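Local coordinates for protein glucose-6-phosphate isomerase (Thermus thermophilus, PDB 1ZZG) that probably catalyses the reversible isomerisation of glucose 6-phosphate to fructose 6-phosphate, a step of glycolysis and gluconeogenesis, at residues Pro10-Ala15 and Pro229-Leu234; Arg28-Lys33 and Gln384-Gly389; Ala32-Pro37 and Trp43-Glu48; Arg108-Leu113 and Leu140-Ala145; Met248-Arg253 and Gln341-Glu346. One frame throughout, in Å; residues are numbered along the deposited sequence.

Three of the five contacts form a connected region. Interactions 1 and 2, with centres about 17 Å apart, meet where helices 228-238 and 371-391 pack: Thr232 OG1 lies 2.7 Å from Gln384 OE1, probably hydrogen-bonded. Interactions 2 and 3 have centres only about 11 Å apart, share Ala32 and Lys33, and touch through Leu30 CG and Met44 CE at 3.8 Å. Interaction 4 lies across the chain's centre from interactions 1 and 2, about 52 Å from interaction 1 between centres. Interactions 4 and 5, about 39 Å apart between centres, both reach the second subunit. All five lie away from Glu267 and Lys406, the predicted active-site residues.

Interaction 1: Pro10-Ala15 and Pro229-Leu234; sequences PGFPEA and PLKTAL
Phe12 reaches across from the first turn of helix 12-18 to meet Lys231 and Leu234, which sit one turn apart on helix 228-238. From CB, the side chain sets out with CG anti to the backbone N (chi1 -173°), a torsion that carries the ring toward the other helix. CB and CG serve as the stem, and the touching begins at the far end of the ring. There CE1 meets the Leu234 methyl CD2 at 3.6 Å and also lies 3.9 Å from the backbone atom Lys231 O. One atom further, the tip CZ comes to 3.6 Å from Lys231 O and 4.0 Å from Lys231 CB. Both Leu234 CD2 and Lys231 O approach the ring obliquely. The same leucine methyl, CD2, lies 3.9 Å from Ala15 O, thus bridging Phe12 and the next turn of its helix. Gly11 occupies the N-cap position of that helix, and its O accepts the backbone N of Ala15 at 3.2 Å. Around the pair, Leu235 also touches Phe12, while Leu23 of helix 20-32 and His19 touch Leu234. Lys231 NZ is hydrogen-bonded to the backbone O of Glu225, and the aliphatic root of the lysine faces the phenyl group. The chemistry is therefore mainly apolar: van der Waals contact among largely buried groups joins these helices, with two backbone carbonyl oxygens lying against hydrocarbon and the lysine's ammonium group hydrogen-bonded outside the contact.

Interaction 2: Arg28-Lys33 and Gln384-Gly389; sequences RRLLAK and QTAFLG
Leu30 drives its forked tip against Ala386 and Phe387, and nearly all the close packing of this contact comes from that one side chain. Its CD2 methyl is 3.7 Å from Ala386 CB and 3.8 Å from Phe387 CE1, so a single carbon fits against two neighbouring residues. The other branch, CD1, backs it up at 4.0 Å from Ala386 CB. A chi1 of 177° points the leucine side chain at the partner helix, where it crosses that of Phe387 at about a right angle. CD2 approaches the phenyl ring obliquely. The backbones come near at this point too, with 6.9 Å between Leu30 CA and Phe387 CA. In the fold, this is helix-to-helix packing: helix 20-32, near the N-terminus, lies on the long helix 371-391, whose Trp383 also touches Leu30 and meets the Phe387 ring. Phe387 further contacts Pro229 and Leu230, linking the site to helix 228-238. The solvent side of helix 20-32 is of different character. Arg28 is exposed and its CB points away from helix 371-391; its NH2 forms a salt bridge with Glu25, which Arg29 also engages through NE. Lys33 lies at the rim of the contact, partly exposed, with its CB toward the partner helix; it makes no direct contact with residues 384-389, but its NZ pairs with Glu390 one residue beyond them.

Interaction 3: Ala32-Pro37 and Trp43-Glu48; sequences AKRGEP and WMDLPE
Arg34 NH2 stands 2.9 Å from Asp45 OD1, forming a salt bridge between two exposed residues of the loop that joins helices 20-32 and 52-61. The pairing is one-sided: Asp45 OD2 is 4.1 Å from the same NH2, and the guanidinium and carboxylate planes are 46° apart, unlike a flat two-pronged pair. Met44, the residue before the aspartate, supports the arginine differently. Its SD lies over one face of the guanidinium group, 3.8 Å from Arg34 NE, and comes closest to Arg34 CD at 3.5 Å. A bend in the arginine at chi3 (57°) turns the charged end across the sulfur toward Asp45. Met44 runs extended to that point and is buried, touching Trp383 of helix 371-391, while its backbone O accepts from Asn217 ND2. The contact thus combines a solvent-facing ion pair, probably weakened by water, with a thioether surface against which the arginine's aliphatic part and flat face pack.

Interaction 4: Arg108-Leu113 and Leu140-Ala145; sequences RLLRTL and LKWLKA
A chi1 of -175° swings the Trp142 indole out from helix 130-147, away from its own backbone N and onto Leu110. This torsion brings one face of the indole under the leucine's CD2. The methyl is 3.5 Å from the centroid of the five-membered ring and 14° off its normal, a CH-pi contact. The ring also bonds to the same residue's backbone: Trp142 NE1 donates to Leu110 O at 3.0 Å, in the carbonyl plane and on a lone pair. This bond is bent, with an N-H...O angle of 133°, and the oxygen is tilted out of the indole plane. Farther along the ring, Leu113 O sits at the edge, 3.5 Å from Trp142 CZ2, and Leu113 CB packs 3.9 Å from Trp142 CH2. Thus the five-membered ring meets the last turn of helix 103-112 and the six-membered ring the residue that follows it. Nearby, Arg111 NH2 forms a salt bridge with Glu318 of the second subunit. The two helices belong to successive beta-alpha-beta crossovers, from strand 94-98 to 118-124 and from 118-124 to 155-159, and pack side by side against the parallel sheet, an arrangement characteristic of the alpha-beta SIS fold.

Interaction 5: Met248-Arg253 and Gln341-Glu346; sequences MVYSER and QLLKAE
Tyr250 and Leu343 form the centre of the contact, the leucine methyl CD1 lying at the edge of the phenol ring and near its plane. CD1 is 3.8 Å from Tyr250 CD2 and 4.1 Å from Tyr250 CB, while the two side chains run antiparallel alongside each other. Leu343 reaches this position because its chi1 of 172° turns the branch point away from the backbone N. Its methyls also cover Tyr250 O, at 3.9 Å from CD1 and 4.1 Å from CD2; this buried carbonyl oxygen has no polar partner in the model. Toward the phenol end, Tyr250 CE2 comes to 4.0 Å from Glu346 C. The tyrosine sits at the centre of an inverse gamma turn (phi -89°, psi 72°), closed by a weak bond from Ser251 N to Val249 O. That turn ends strand 244-249 of the mixed sheet, hydrogen-bonded to strands 306-313 and 278-287, and helix 339-356 packs beside it. In the next shell, the tyrosine OH is hydrogen-bonded to Gln292 OE1 and Thr350 OG1, which should hold the hydroxyl end of the ring in place. Gln292, whose NE2 bonds Glu346 OE1, thus joins the phenol to Glu346, while Thr350, one turn further along the same helix, also bonds Glu346 O through OG1. Beyond the turn, Glu102 of the second subunit accepts from the backbone N atoms of Glu252 and Arg253 and is hydrogen-bonded to Ser251 OG.

Interaction 1: Pro10-Ala15 and Pro229-Leu234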
# COMPACT_ATOMS: atom_id res chain seq x y z
N PRO A 10 12.68 8.02 27.16
CA PRO A 10 12.82 8.66 28.48
C PRO A 10 13.31 10.11 28.50
O PRO A 10 12.98 10.85 29.43
CB PRO A 10 13.78 7.71 29.21
CG PRO A 10 14.64 7.20 28.10
CD PRO A 10 13.62 6.90 27.03
N GLY A 11 14.08 10.50 27.50
CA GLY A 11 14.59 11.87 27.48
C GLY A 11 13.68 12.90 26.81
O GLY A 11 14.08 14.05 26.66
N PHE A 12 12.47 12.50 26.43
CA PHE A 12 11.57 13.42 25.75
C PHE A 12 11.07 14.61 26.57
O PHE A 12 11.02 15.73 26.06
CB PHE A 12 10.36 12.67 25.18
CG PHE A 12 9.47 13.54 24.33
CD1 PHE A 12 9.94 14.10 23.15
CD2 PHE A 12 8.18 13.83 24.74
CE1 PHE A 12 9.14 14.95 22.38
CE2 PHE A 12 7.36 14.69 23.99
CZ PHE A 12 7.84 15.25 22.81
N PRO A 13 10.68 14.40 27.83
CA PRO A 13 10.20 15.53 28.64
C PRO A 13 11.24 16.64 28.73
O PRO A 13 10.90 17.82 28.74
CB PRO A 13 9.90 14.87 29.99
CG PRO A 13 9.46 13.49 29.59
CD PRO A 13 10.51 13.12 28.55
N GLU A 14 12.52 16.26 28.80
CA GLU A 14 13.58 17.26 28.89
C GLU A 14 13.80 17.94 27.54
O GLU A 14 14.08 19.14 27.46
CB GLU A 14 14.88 16.59 29.36
CG GLU A 14 16.10 17.50 29.48
CD GLU A 14 16.68 17.89 28.13
OE1 GLU A 14 16.54 17.10 27.18
OE2 GLU A 14 17.30 18.97 28.03
N ALA A 15 13.65 17.17 26.48
CA ALA A 15 13.85 17.69 25.14
C ALA A 15 12.74 18.66 24.77
O ALA A 15 12.98 19.68 24.11
CB ALA A 15 13.90 16.55 24.15
N PRO A 229 0.28 18.10 18.53
CA PRO A 229 0.91 18.32 17.22
C PRO A 229 2.32 18.92 17.30
O PRO A 229 3.17 18.60 16.48
CB PRO A 229 -0.07 19.25 16.51
CG PRO A 229 -1.38 18.88 17.12
CD PRO A 229 -1.04 18.76 18.58
N LEU A 230 2.57 19.78 18.29
CA LEU A 230 3.91 20.36 18.44
C LEU A 230 4.86 19.31 19.03
O LEU A 230 6.05 19.33 18.77
CB LEU A 230 3.88 21.59 19.36
CG LEU A 230 3.46 22.91 18.73
CD1 LEU A 230 3.39 23.98 19.81
CD2 LEU A 230 4.45 23.31 17.64
N LYS A 231 4.31 18.41 19.84
CA LYS A 231 5.12 17.35 20.44
C LYS A 231 5.62 16.35 19.41
O LYS A 231 6.80 16.00 19.41
CB LYS A 231 4.32 16.61 21.51
CG LYS A 231 4.07 17.41 22.77
CD LYS A 231 3.46 16.52 23.84
CE LYS A 231 3.16 17.29 25.11
NZ LYS A 231 2.72 16.37 26.19
N THR A 232 4.72 15.87 18.54
CA THR A 232 5.12 14.91 17.52
C THR A 232 5.98 15.60 16.46
O THR A 232 6.84 14.97 15.85
CB THR A 232 3.91 14.19 16.87
OG1 THR A 232 3.02 15.15 16.29
CG2 THR A 232 3.15 13.37 17.93
N ALA A 233 5.74 16.89 16.25
CA ALA A 233 6.54 17.64 15.29
C ALA A 233 7.97 17.61 15.83
O ALA A 233 8.93 17.41 15.08
CB ALA A 233 6.04 19.07 15.20
N LEU A 234 8.11 17.81 17.14
CA LEU A 234 9.43 17.79 17.77
C LEU A 234 10.08 16.42 17.57
O LEU A 234 11.25 16.33 17.20
CB LEU A 234 9.32 18.08 19.27
CG LEU A 234 10.65 18.01 20.04
CD1 LEU A 234 11.60 19.08 19.51
CD2 LEU A 234 10.40 18.21 21.53

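Interaction 2: Arg28-Lys33 and Gln384-Gly389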
# COMPACT_ATOMS: atom_id res chain seq x y z
N ARG A 28 4.22 30.27 15.99
CA ARG A 28 3.94 31.68 15.74
C ARG A 28 4.13 32.00 14.25
O ARG A 28 3.28 32.65 13.63
CB ARG A 28 4.87 32.57 16.58
CG ARG A 28 4.54 34.07 16.52
CD ARG A 28 5.76 34.93 16.86
NE ARG A 28 6.83 34.77 15.87
CZ ARG A 28 6.76 35.20 14.62
NH1 ARG A 28 5.69 35.84 14.18
NH2 ARG A 28 7.76 34.96 13.78
N ARG A 29 5.24 31.55 13.68
CA ARG A 29 5.52 31.80 12.27
C ARG A 29 4.41 31.27 11.38
O ARG A 29 4.03 31.92 10.40
CB ARG A 29 6.84 31.14 11.86
CG ARG A 29 8.07 31.80 12.43
CD ARG A 29 9.34 31.19 11.86
NE ARG A 29 10.53 31.84 12.39
CZ ARG A 29 11.76 31.65 11.94
NH1 ARG A 29 11.98 30.81 10.93
NH2 ARG A 29 12.78 32.30 12.49
N LEU A 30 3.88 30.10 11.71
CA LEU A 30 2.81 29.50 10.92
C LEU A 30 1.53 30.31 11.03
O LEU A 30 0.90 30.65 10.02
CB LEU A 30 2.56 28.06 11.37
CG LEU A 30 1.40 27.33 10.66
CD1 LEU A 30 1.73 27.13 9.18
CD2 LEU A 30 1.16 25.98 11.35
N LEU A 31 1.13 30.62 12.26
CA LEU A 31 -0.09 31.38 12.49
C LEU A 31 -0.02 32.80 11.93
O LEU A 31 -1.04 33.37 11.53
CB LEU A 31 -0.43 31.42 13.99
CG LEU A 31 -0.78 30.07 14.64
CD1 LEU A 31 -1.06 30.26 16.12
CD2 LEU A 31 -2.00 29.46 13.94
N ALA A 32 1.18 33.38 11.89
CA ALA A 32 1.34 34.73 11.37
C ALA A 32 1.04 34.76 9.87
O ALA A 32 0.67 35.80 9.33
CB ALA A 32 2.77 35.24 11.61
N LYS A 33 1.18 33.61 9.21
CA LYS A 33 0.93 33.52 7.78
C LYS A 33 -0.54 33.46 7.37
O LYS A 33 -0.86 33.62 6.20
CB LYS A 33 1.65 32.29 7.20
CG LYS A 33 3.17 32.39 7.21
CD LYS A 33 3.80 31.08 6.73
CE LYS A 33 5.32 31.20 6.69
NZ LYS A 33 5.97 29.94 6.23
N GLN A 384 1.07 18.87 12.42
CA GLN A 384 2.42 18.38 12.65
C GLN A 384 3.28 18.73 11.45
O GLN A 384 4.38 19.26 11.59
CB GLN A 384 2.41 16.86 12.83
CG GLN A 384 3.76 16.19 12.69
CD GLN A 384 3.67 14.68 12.80
OE1 GLN A 384 3.32 14.15 13.85
NE2 GLN A 384 3.96 13.98 11.70
N THR A 385 2.76 18.42 10.27
CA THR A 385 3.47 18.69 9.03
C THR A 385 3.71 20.18 8.79
O THR A 385 4.80 20.59 8.39
CB THR A 385 2.71 18.08 7.84
OG1 THR A 385 2.55 16.67 8.05
CG2 THR A 385 3.47 18.31 6.54
N ALA A 386 2.69 21.01 9.04
CA ALA A 386 2.85 22.45 8.85
C ALA A 386 3.89 23.00 9.83
O ALA A 386 4.72 23.83 9.45
CB ALA A 386 1.50 23.16 9.04
N PHE A 387 3.86 22.54 11.08
CA PHE A 387 4.85 23.00 12.06
C PHE A 387 6.26 22.62 11.59
O PHE A 387 7.20 23.42 11.70
CB PHE A 387 4.59 22.38 13.45
CG PHE A 387 3.37 22.94 14.16
CD1 PHE A 387 3.11 24.31 14.15
CD2 PHE A 387 2.51 22.10 14.87
CE1 PHE A 387 2.00 24.84 14.84
CE2 PHE A 387 1.41 22.62 15.56
CZ PHE A 387 1.16 23.99 15.55
N LEU A 388 6.40 21.39 11.09
CA LEU A 388 7.69 20.93 10.59
C LEU A 388 8.16 21.79 9.41
O LEU A 388 9.36 21.96 9.19
CB LEU A 388 7.61 19.46 10.17
CG LEU A 388 7.68 18.48 11.34
CD1 LEU A 388 7.39 17.06 10.88
CD2 LEU A 388 9.07 18.59 11.97
N GLY A 389 7.21 22.33 8.65
CA GLY A 389 7.58 23.17 7.53
C GLY A 389 8.36 24.38 8.04
O GLY A 389 9.29 24.86 7.39

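Interaction 3: Ala32-Pro37 and Trp43-Glu48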
# COMPACT_ATOMS: atom_id res chain seq x y z
N ALA A 32 1.18 33.38 11.89
CA ALA A 32 1.34 34.73 11.37
C ALA A 32 1.04 34.76 9.87
O ALA A 32 0.67 35.80 9.33
CB ALA A 32 2.77 35.24 11.61
N LYS A 33 1.18 33.61 9.21
CA LYS A 33 0.93 33.52 7.78
C LYS A 33 -0.54 33.46 7.37
O LYS A 33 -0.86 33.62 6.20
CB LYS A 33 1.65 32.29 7.20
CG LYS A 33 3.17 32.39 7.21
CD LYS A 33 3.80 31.08 6.73
CE LYS A 33 5.32 31.20 6.69
NZ LYS A 33 5.97 29.94 6.23
N ARG A 34 -1.42 33.25 8.34
CA ARG A 34 -2.86 33.17 8.07
C ARG A 34 -3.42 34.53 7.63
O ARG A 34 -2.86 35.57 7.96
CB ARG A 34 -3.61 32.68 9.30
CG ARG A 34 -3.20 31.29 9.77
CD ARG A 34 -4.08 30.82 10.91
NE ARG A 34 -5.49 30.82 10.53
CZ ARG A 34 -6.47 30.40 11.33
NH1 ARG A 34 -6.20 29.95 12.55
NH2 ARG A 34 -7.72 30.43 10.90
N GLY A 35 -4.52 34.49 6.89
CA GLY A 35 -5.12 35.73 6.41
C GLY A 35 -4.51 36.17 5.10
O GLY A 35 -5.22 36.52 4.16
N GLU A 36 -3.18 36.15 5.04
CA GLU A 36 -2.45 36.54 3.84
C GLU A 36 -2.82 35.64 2.67
O GLU A 36 -2.56 34.44 2.71
CB GLU A 36 -0.94 36.45 4.08
CG GLU A 36 -0.31 37.73 4.59
CD GLU A 36 -0.39 38.85 3.58
OE1 GLU A 36 0.17 38.70 2.48
OE2 GLU A 36 -1.02 39.89 3.89
N PRO A 37 -3.45 36.21 1.63
CA PRO A 37 -3.84 35.41 0.46
C PRO A 37 -2.67 34.59 -0.08
O PRO A 37 -1.54 35.07 -0.14
CB PRO A 37 -4.31 36.47 -0.53
CG PRO A 37 -4.92 37.51 0.38
CD PRO A 37 -3.88 37.61 1.48
N TRP A 43 -6.80 24.69 5.12
CA TRP A 43 -7.14 23.41 5.75
C TRP A 43 -7.41 23.56 7.24
O TRP A 43 -7.98 22.66 7.86
CB TRP A 43 -6.03 22.39 5.52
CG TRP A 43 -4.66 22.90 5.83
CD1 TRP A 43 -3.80 23.51 4.97
CD2 TRP A 43 -4.02 22.88 7.11
NE1 TRP A 43 -2.65 23.87 5.64
CE2 TRP A 43 -2.76 23.49 6.95
CE3 TRP A 43 -4.38 22.40 8.38
CZ2 TRP A 43 -1.86 23.64 8.01
CZ3 TRP A 43 -3.48 22.55 9.43
CH2 TRP A 43 -2.24 23.17 9.24
N MET A 44 -6.99 24.68 7.83
CA MET A 44 -7.23 24.90 9.25
C MET A 44 -8.70 25.27 9.47
O MET A 44 -9.26 25.02 10.53
CB MET A 44 -6.37 26.06 9.77
CG MET A 44 -4.88 25.88 9.61
SD MET A 44 -4.00 27.37 10.14
CE MET A 44 -2.30 26.87 9.92
N ASP A 45 -9.31 25.85 8.44
CA ASP A 45 -10.69 26.31 8.53
C ASP A 45 -11.78 25.34 8.08
O ASP A 45 -12.95 25.52 8.42
CB ASP A 45 -10.83 27.62 7.75
CG ASP A 45 -9.73 28.61 8.10
OD1 ASP A 45 -9.64 29.00 9.29
OD2 ASP A 45 -8.94 28.98 7.21
N LEU A 46 -11.40 24.30 7.34
CA LEU A 46 -12.37 23.32 6.87
C LEU A 46 -13.24 22.73 7.98
O LEU A 46 -14.43 22.49 7.77
CB LEU A 46 -11.66 22.19 6.12
CG LEU A 46 -11.00 22.57 4.80
CD1 LEU A 46 -10.25 21.36 4.25
CD2 LEU A 46 -12.07 23.03 3.80
N PRO A 47 -12.68 22.49 9.17
CA PRO A 47 -13.49 21.92 10.26
C PRO A 47 -14.61 22.85 10.73
O PRO A 47 -15.59 22.40 11.34
CB PRO A 47 -12.47 21.66 11.37
CG PRO A 47 -11.16 21.49 10.62
CD PRO A 47 -11.26 22.57 9.58
N GLU A 48 -14.48 24.14 10.45
CA GLU A 48 -15.48 25.11 10.87
C GLU A 48 -16.50 25.46 9.78
O GLU A 48 -17.31 26.37 9.96
CB GLU A 48 -14.80 26.37 11.40
CG GLU A 48 -14.03 26.14 12.69
CD GLU A 48 -14.93 26.00 13.92
OE1 GLU A 48 -16.15 25.75 13.76
OE2 GLU A 48 -14.42 26.12 15.05

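Interaction 4: Arg108-Leu113 and Leu140-Ala145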
# COMPACT_ATOMS: atom_id res chain seq x y z
N ARG A 108 -12.58 -2.83 -17.63
CA ARG A 108 -13.32 -3.78 -16.81
C ARG A 108 -14.50 -3.06 -16.17
O ARG A 108 -15.62 -3.58 -16.15
CB ARG A 108 -12.41 -4.35 -15.71
CG ARG A 108 -12.94 -5.59 -15.02
CD ARG A 108 -11.98 -6.00 -13.89
NE ARG A 108 -12.26 -7.33 -13.36
CZ ARG A 108 -11.96 -8.47 -13.98
NH1 ARG A 108 -11.36 -8.45 -15.17
NH2 ARG A 108 -12.25 -9.63 -13.41
N LEU A 109 -14.25 -1.86 -15.65
CA LEU A 109 -15.30 -1.06 -15.02
C LEU A 109 -16.36 -0.68 -16.05
O LEU A 109 -17.55 -0.79 -15.78
CB LEU A 109 -14.71 0.21 -14.40
CG LEU A 109 -13.85 0.05 -13.15
CD1 LEU A 109 -13.32 1.41 -12.71
CD2 LEU A 109 -14.67 -0.58 -12.03
N LEU A 110 -15.92 -0.25 -17.23
CA LEU A 110 -16.87 0.14 -18.27
C LEU A 110 -17.77 -1.03 -18.67
O LEU A 110 -18.93 -0.83 -19.07
CB LEU A 110 -16.13 0.65 -19.51
CG LEU A 110 -15.30 1.92 -19.31
CD1 LEU A 110 -14.60 2.29 -20.61
CD2 LEU A 110 -16.22 3.05 -18.85
N ARG A 111 -17.24 -2.24 -18.56
CA ARG A 111 -17.99 -3.44 -18.93
C ARG A 111 -18.78 -4.10 -17.81
O ARG A 111 -19.65 -4.93 -18.08
CB ARG A 111 -17.03 -4.45 -19.55
CG ARG A 111 -16.48 -4.01 -20.89
CD ARG A 111 -15.27 -4.83 -21.32
NE ARG A 111 -14.82 -4.43 -22.65
CZ ARG A 111 -13.66 -4.77 -23.19
NH1 ARG A 111 -12.81 -5.53 -22.53
NH2 ARG A 111 -13.36 -4.34 -24.41
N THR A 112 -18.51 -3.74 -16.55
CA THR A 112 -19.23 -4.36 -15.44
C THR A 112 -20.18 -3.44 -14.67
O THR A 112 -21.09 -3.92 -14.01
CB THR A 112 -18.25 -5.01 -14.44
OG1 THR A 112 -17.30 -4.04 -13.99
CG2 THR A 112 -17.50 -6.17 -15.10
N LEU A 113 -19.96 -2.13 -14.74
CA LEU A 113 -20.82 -1.20 -14.03
C LEU A 113 -22.11 -0.91 -14.80
O LEU A 113 -22.11 -0.87 -16.03
CB LEU A 113 -20.10 0.13 -13.78
CG LEU A 113 -18.86 0.17 -12.87
CD1 LEU A 113 -18.32 1.59 -12.82
CD2 LEU A 113 -19.22 -0.31 -11.48
N LEU A 140 -16.95 10.01 -19.89
CA LEU A 140 -17.94 10.89 -20.48
C LEU A 140 -18.60 10.21 -21.68
O LEU A 140 -19.83 10.20 -21.79
CB LEU A 140 -17.30 12.20 -20.89
CG LEU A 140 -17.53 13.38 -19.94
CD1 LEU A 140 -16.78 14.60 -20.45
CD2 LEU A 140 -19.01 13.67 -19.84
N LYS A 141 -17.79 9.64 -22.56
CA LYS A 141 -18.28 8.94 -23.74
C LYS A 141 -19.24 7.82 -23.30
O LYS A 141 -20.32 7.65 -23.86
CB LYS A 141 -17.08 8.34 -24.51
CG LYS A 141 -17.44 7.55 -25.77
CD LYS A 141 -16.23 6.81 -26.33
CE LYS A 141 -16.61 5.92 -27.52
NZ LYS A 141 -17.16 6.68 -28.67
N TRP A 142 -18.82 7.09 -22.28
CA TRP A 142 -19.58 5.97 -21.73
C TRP A 142 -20.93 6.44 -21.19
O TRP A 142 -21.97 5.87 -21.51
CB TRP A 142 -18.75 5.33 -20.62
CG TRP A 142 -19.31 4.09 -20.00
CD1 TRP A 142 -19.35 2.84 -20.55
CD2 TRP A 142 -19.83 3.96 -18.68
NE1 TRP A 142 -19.86 1.94 -19.65
CE2 TRP A 142 -20.16 2.60 -18.49
CE3 TRP A 142 -20.05 4.87 -17.63
CZ2 TRP A 142 -20.70 2.13 -17.29
CZ3 TRP A 142 -20.58 4.40 -16.44
CH2 TRP A 142 -20.90 3.03 -16.28
N LEU A 143 -20.91 7.50 -20.39
CA LEU A 143 -22.13 8.04 -19.81
C LEU A 143 -23.13 8.49 -20.86
O LEU A 143 -24.31 8.13 -20.80
CB LEU A 143 -21.80 9.21 -18.89
CG LEU A 143 -21.05 8.88 -17.60
CD1 LEU A 143 -20.78 10.17 -16.83
CD2 LEU A 143 -21.87 7.91 -16.76
N LYS A 144 -22.66 9.28 -21.82
CA LYS A 144 -23.53 9.77 -22.88
C LYS A 144 -24.15 8.65 -23.72
O LYS A 144 -25.34 8.69 -24.02
CB LYS A 144 -22.75 10.73 -23.79
CG LYS A 144 -22.34 12.03 -23.11
CD LYS A 144 -21.61 12.95 -24.06
CE LYS A 144 -21.30 14.29 -23.42
NZ LYS A 144 -20.58 15.17 -24.37
N ALA A 145 -23.35 7.65 -24.06
CA ALA A 145 -23.82 6.54 -24.89
C ALA A 145 -24.87 5.64 -24.25
O ALA A 145 -25.76 5.13 -24.94
CB ALA A 145 -22.63 5.68 -25.34

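Interaction 5: Met248-Arg253 and Gln341-Glu346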
# COMPACT_ATOMS: atom_id res chain seq x y z
N MET A 248 3.08 3.31 11.01
CA MET A 248 2.42 2.01 11.09
C MET A 248 1.08 2.04 11.82
O MET A 248 1.01 2.38 13.00
CB MET A 248 3.37 1.03 11.77
CG MET A 248 2.92 -0.42 11.81
SD MET A 248 4.27 -1.44 12.48
CE MET A 248 3.55 -3.07 12.40
N VAL A 249 0.02 1.65 11.12
CA VAL A 249 -1.32 1.66 11.70
C VAL A 249 -1.87 0.26 11.98
O VAL A 249 -1.95 -0.58 11.08
CB VAL A 249 -2.31 2.39 10.76
CG1 VAL A 249 -3.69 2.46 11.41
CG2 VAL A 249 -1.79 3.78 10.46
N TYR A 250 -2.27 0.03 13.23
CA TYR A 250 -2.83 -1.25 13.63
C TYR A 250 -4.33 -1.30 13.44
O TYR A 250 -5.10 -1.29 14.41
CB TYR A 250 -2.48 -1.57 15.09
CG TYR A 250 -1.20 -2.33 15.21
CD1 TYR A 250 0.03 -1.69 15.04
CD2 TYR A 250 -1.20 -3.72 15.39
CE1 TYR A 250 1.22 -2.42 15.05
CE2 TYR A 250 -0.02 -4.45 15.39
CZ TYR A 250 1.19 -3.79 15.22
OH TYR A 250 2.35 -4.52 15.19
N SER A 251 -4.74 -1.37 12.18
CA SER A 251 -6.15 -1.42 11.81
C SER A 251 -6.25 -1.76 10.33
O SER A 251 -5.39 -1.37 9.54
CB SER A 251 -6.82 -0.07 12.06
OG SER A 251 -8.16 -0.06 11.58
N GLU A 252 -7.28 -2.51 9.96
CA GLU A 252 -7.48 -2.85 8.55
C GLU A 252 -8.44 -1.81 7.97
O GLU A 252 -8.33 -1.44 6.80
CB GLU A 252 -8.06 -4.26 8.42
CG GLU A 252 -8.35 -4.70 6.98
CD GLU A 252 -7.11 -4.83 6.10
OE1 GLU A 252 -5.96 -4.80 6.61
OE2 GLU A 252 -7.28 -4.96 4.86
N ARG A 253 -9.38 -1.33 8.78
CA ARG A 253 -10.32 -0.31 8.32
C ARG A 253 -9.55 0.93 7.87
O ARG A 253 -9.96 1.63 6.94
CB ARG A 253 -11.29 0.06 9.45
CG ARG A 253 -12.21 -1.08 9.89
CD ARG A 253 -13.01 -0.66 11.10
NE ARG A 253 -13.81 0.53 10.81
CZ ARG A 253 -14.28 1.36 11.73
NH1 ARG A 253 -14.03 1.13 13.02
NH2 ARG A 253 -15.00 2.41 11.37
N GLN A 341 -8.88 -8.07 21.16
CA GLN A 341 -7.95 -8.36 22.24
C GLN A 341 -6.62 -8.81 21.65
O GLN A 341 -5.54 -8.43 22.12
CB GLN A 341 -8.52 -9.45 23.14
CG GLN A 341 -7.79 -9.63 24.46
CD GLN A 341 -8.39 -10.75 25.30
OE1 GLN A 341 -9.53 -11.17 25.07
NE2 GLN A 341 -7.62 -11.23 26.27
N LEU A 342 -6.69 -9.64 20.60
CA LEU A 342 -5.50 -10.13 19.93
C LEU A 342 -4.78 -8.97 19.24
O LEU A 342 -3.57 -8.79 19.39
CB LEU A 342 -5.86 -11.20 18.89
CG LEU A 342 -4.69 -11.75 18.07
CD1 LEU A 342 -3.58 -12.24 19.00
CD2 LEU A 342 -5.17 -12.88 17.18
N LEU A 343 -5.54 -8.20 18.48
CA LEU A 343 -5.02 -7.04 17.76
C LEU A 343 -4.24 -6.14 18.71
O LEU A 343 -3.09 -5.79 18.45
CB LEU A 343 -6.18 -6.27 17.12
CG LEU A 343 -5.95 -4.91 16.46
CD1 LEU A 343 -4.77 -4.98 15.50
CD2 LEU A 343 -7.23 -4.49 15.70
N LYS A 344 -4.87 -5.78 19.82
CA LYS A 344 -4.27 -4.91 20.84
C LYS A 344 -2.99 -5.52 21.40
O LYS A 344 -1.98 -4.84 21.55
CB LYS A 344 -5.25 -4.68 21.99
CG LYS A 344 -5.36 -3.24 22.48
CD LYS A 344 -4.05 -2.48 22.37
CE LYS A 344 -4.20 -1.05 22.88
NZ LYS A 344 -3.89 -0.94 24.33
N ALA A 345 -3.05 -6.81 21.73
CA ALA A 345 -1.89 -7.49 22.27
C ALA A 345 -0.72 -7.45 21.30
O ALA A 345 0.41 -7.20 21.70
CB ALA A 345 -2.25 -8.94 22.59
N GLU A 346 -0.99 -7.69 20.02
CA GLU A 346 0.07 -7.66 19.02
C GLU A 346 0.66 -6.27 18.84
O GLU A 346 1.86 -6.11 18.62
CB GLU A 346 -0.43 -8.18 17.67
CG GLU A 346 -0.90 -9.62 17.70
CD GLU A 346 -0.96 -10.21 16.31
OE1 GLU A 346 0.11 -10.50 15.74
OE2 GLU A 346 -2.08 -10.38 15.78